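Local coordinates for immunity 23 family protein (Burkholderia dolosa AU0158, PDB 5FFP) that probably serves as an immunity protein of a contact-dependent growth inhibition system, protecting the cell from the cognate CdiA toxin, at residues A[31-35]-A[36-40]. Numbering follows the deposited sequence.
Sequences YFMGG and KLVWS
With chi1 at -80°, Phe32 sets its CG anti to the carbonyl carbon, while Leu37 carries its CG anti to the backbone N (chi1 -178°); these first torsions start the two side chains toward each other, and the second torsions finish the job, placing a leucine methyl over the ring. Leu37 CD1 stands 3.6 Å from the centroid of the Phe32 ring, almost on the ring normal, a CH-pi contact over the face. Leu37 CB and CD2 reach the same ring near CE1 and CZ. On the other face of the hairpin the selenomethionine at Met33 stays extended through chi2 and then bends at chi3 (-81°), which carries its terminal methyl across to Val38: Met33 CE lies 3.4 Å from Val38 CG2, with the two side chains crossing at about a right angle. Tyr31 CB comes to the same methyl, 4.2 Å from Val38 CG2. This is a tight beta hairpin with a two-residue loop, joining strands 26-33 and 36-44 and closed by a type I' turn from Met33 to Lys36, with Gly34 and Gly35 supplying the positive phi values. Two hydrogen-bonded pairs hold the ladder. Tyr31 and Val38 exchange N-H and C=O at 3.0 Å in both directions (Tyr31 N to Val38 O, Val38 N to Tyr31 O). Nearer the turn, Met33 N meets Lys36 O at 2.7 Å in the carbonyl plane, whereas Lys36 N approaches Met33 O, 2.8 Å away, from above the plane of the Met33 carbonyl. Phe32 and Leu37 form the non-hydrogen-bonded pair between them. The Tyr31, Met33 and Val38 face packs against Ile112 of strand 110-117, and Met33 also touches Leu123 and Tyr125. Tyr31 OH is hydrogen-bonded to Val100 O, and its ring meets Phe9 edge-to-face.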
loop_
_atom_site.group_PDB
_atom_site.type_symbol
_atom_site.label_atom_id
_atom_site.label_comp_id
_atom_site.label_asym_id
_atom_site.label_seq_id
_atom_site.Cartn_x
_atom_site.Cartn_y
_atom_site.Cartn_z
ATOM N N TYR A 31 -11.299 -14.218 17.218
ATOM C CA TYR A 31 -11.321 -15.309 16.254
ATOM C C TYR A 31 -10.725 -16.537 16.982
ATOM O O TYR A 31 -9.621 -16.451 17.574
ATOM C CB TYR A 31 -10.399 -14.991 15.080
ATOM C CG TYR A 31 -10.894 -14.063 14.009
ATOM C CD1 TYR A 31 -12.063 -13.322 14.138
ATOM C CD2 TYR A 31 -10.149 -13.880 12.888
ATOM C CE1 TYR A 31 -12.490 -12.460 13.149
ATOM C CE2 TYR A 31 -10.561 -13.014 11.903
ATOM C CZ TYR A 31 -11.734 -12.300 12.050
ATOM O OH TYR A 31 -12.120 -11.455 11.027
ATOM N N PHE A 32 -11.454 -17.650 16.965
ATOM C CA PHE A 32 -10.879 -18.972 17.288
ATOM C C PHE A 32 -10.393 -19.597 15.977
ATOM O O PHE A 32 -11.126 -19.659 14.993
ATOM C CB PHE A 32 -11.921 -19.938 17.834
ATOM C CG PHE A 32 -12.252 -19.752 19.261
ATOM C CD1 PHE A 32 -11.482 -20.330 20.231
ATOM C CD2 PHE A 32 -13.390 -19.067 19.624
ATOM C CE1 PHE A 32 -11.801 -20.162 21.567
ATOM C CE2 PHE A 32 -13.725 -18.880 20.946
ATOM C CZ PHE A 32 -12.934 -19.437 21.929
HETATM N N MSE A 33 -9.165 -20.077 15.989
HETATM C CA MSE A 33 -8.562 -20.658 14.810
HETATM C C MSE A 33 -7.838 -21.895 15.280
HETATM O O MSE A 33 -6.900 -21.814 16.104
HETATM C CB MSE A 33 -7.633 -19.618 14.185
HETATM C CG MSE A 33 -8.305 -18.256 14.010
HETATM SE SE MSE A 33 -6.993 -17.030 13.197
HETATM C CE MSE A 33 -5.996 -16.569 14.839
ATOM N N GLY A 34 -8.305 -23.052 14.802
ATOM C CA GLY A 34 -7.794 -24.381 15.232
ATOM C C GLY A 34 -7.673 -24.537 16.721
ATOM O O GLY A 34 -6.683 -25.073 17.219
ATOM N N GLY A 35 -8.648 -23.990 17.442
ATOM C CA GLY A 35 -8.664 -24.017 18.907
ATOM C C GLY A 35 -7.960 -22.885 19.626
ATOM O O GLY A 35 -8.153 -22.704 20.836
ATOM N N LYS A 36 -7.138 -22.126 18.910
ATOM C CA LYS A 36 -6.443 -21.005 19.499
ATOM C C LYS A 36 -7.325 -19.776 19.376
ATOM O O LYS A 36 -8.082 -19.645 18.406
ATOM C CB LYS A 36 -5.104 -20.812 18.787
ATOM C CG LYS A 36 -4.259 -19.673 19.346
ATOM C CD LYS A 36 -2.773 -19.833 18.990
ATOM C CE LYS A 36 -1.868 -18.837 19.731
ATOM N NZ LYS A 36 -2.119 -17.437 19.315
ATOM N N LEU A 37 -7.241 -18.877 20.361
ATOM C CA LEU A 37 -8.050 -17.646 20.382
ATOM C C LEU A 37 -7.153 -16.411 20.376
ATOM O O LEU A 37 -6.234 -16.282 21.184
ATOM C CB LEU A 37 -8.950 -17.610 21.616
ATOM C CG LEU A 37 -9.911 -16.412 21.792
ATOM C CD1 LEU A 37 -10.953 -16.384 20.698
ATOM C CD2 LEU A 37 -10.595 -16.432 23.156
ATOM N N VAL A 38 -7.420 -15.510 19.436
ATOM C CA VAL A 38 -6.832 -14.179 19.451
ATOM C C VAL A 38 -7.999 -13.215 19.586
ATOM O O VAL A 38 -9.021 -13.354 18.920
ATOM C CB VAL A 38 -5.943 -13.909 18.210
ATOM C CG1 VAL A 38 -4.798 -14.910 18.141
ATOM C CG2 VAL A 38 -6.743 -13.964 16.917
ATOM N N TRP A 39 -7.877 -12.261 20.490
ATOM C CA TRP A 39 -9.020 -11.460 20.870
ATOM C C TRP A 39 -8.597 -10.033 21.216
ATOM O O TRP A 39 -7.398 -9.733 21.452
ATOM C CB TRP A 39 -9.748 -12.111 22.070
ATOM C CG TRP A 39 -8.940 -12.166 23.300
ATOM C CD1 TRP A 39 -8.164 -13.203 23.713
ATOM C CD2 TRP A 39 -8.832 -11.160 24.303
ATOM N NE1 TRP A 39 -7.562 -12.897 24.902
ATOM C CE2 TRP A 39 -7.951 -11.643 25.288
ATOM C CE3 TRP A 39 -9.421 -9.898 24.488
ATOM C CZ2 TRP A 39 -7.602 -10.898 26.412
ATOM C CZ3 TRP A 39 -9.057 -9.130 25.626
ATOM C CH2 TRP A 39 -8.166 -9.644 26.562
ATOM N N SER A 40 -9.584 -9.152 21.247
ATOM C CA SER A 40 -9.379 -7.770 21.611
ATOM C C SER A 40 -10.579 -7.325 22.375
ATOM O O SER A 40 -11.690 -7.663 22.009
ATOM C CB SER A 40 -9.295 -6.895 20.340
ATOM O OG SER A 40 -9.483 -5.559 20.671
#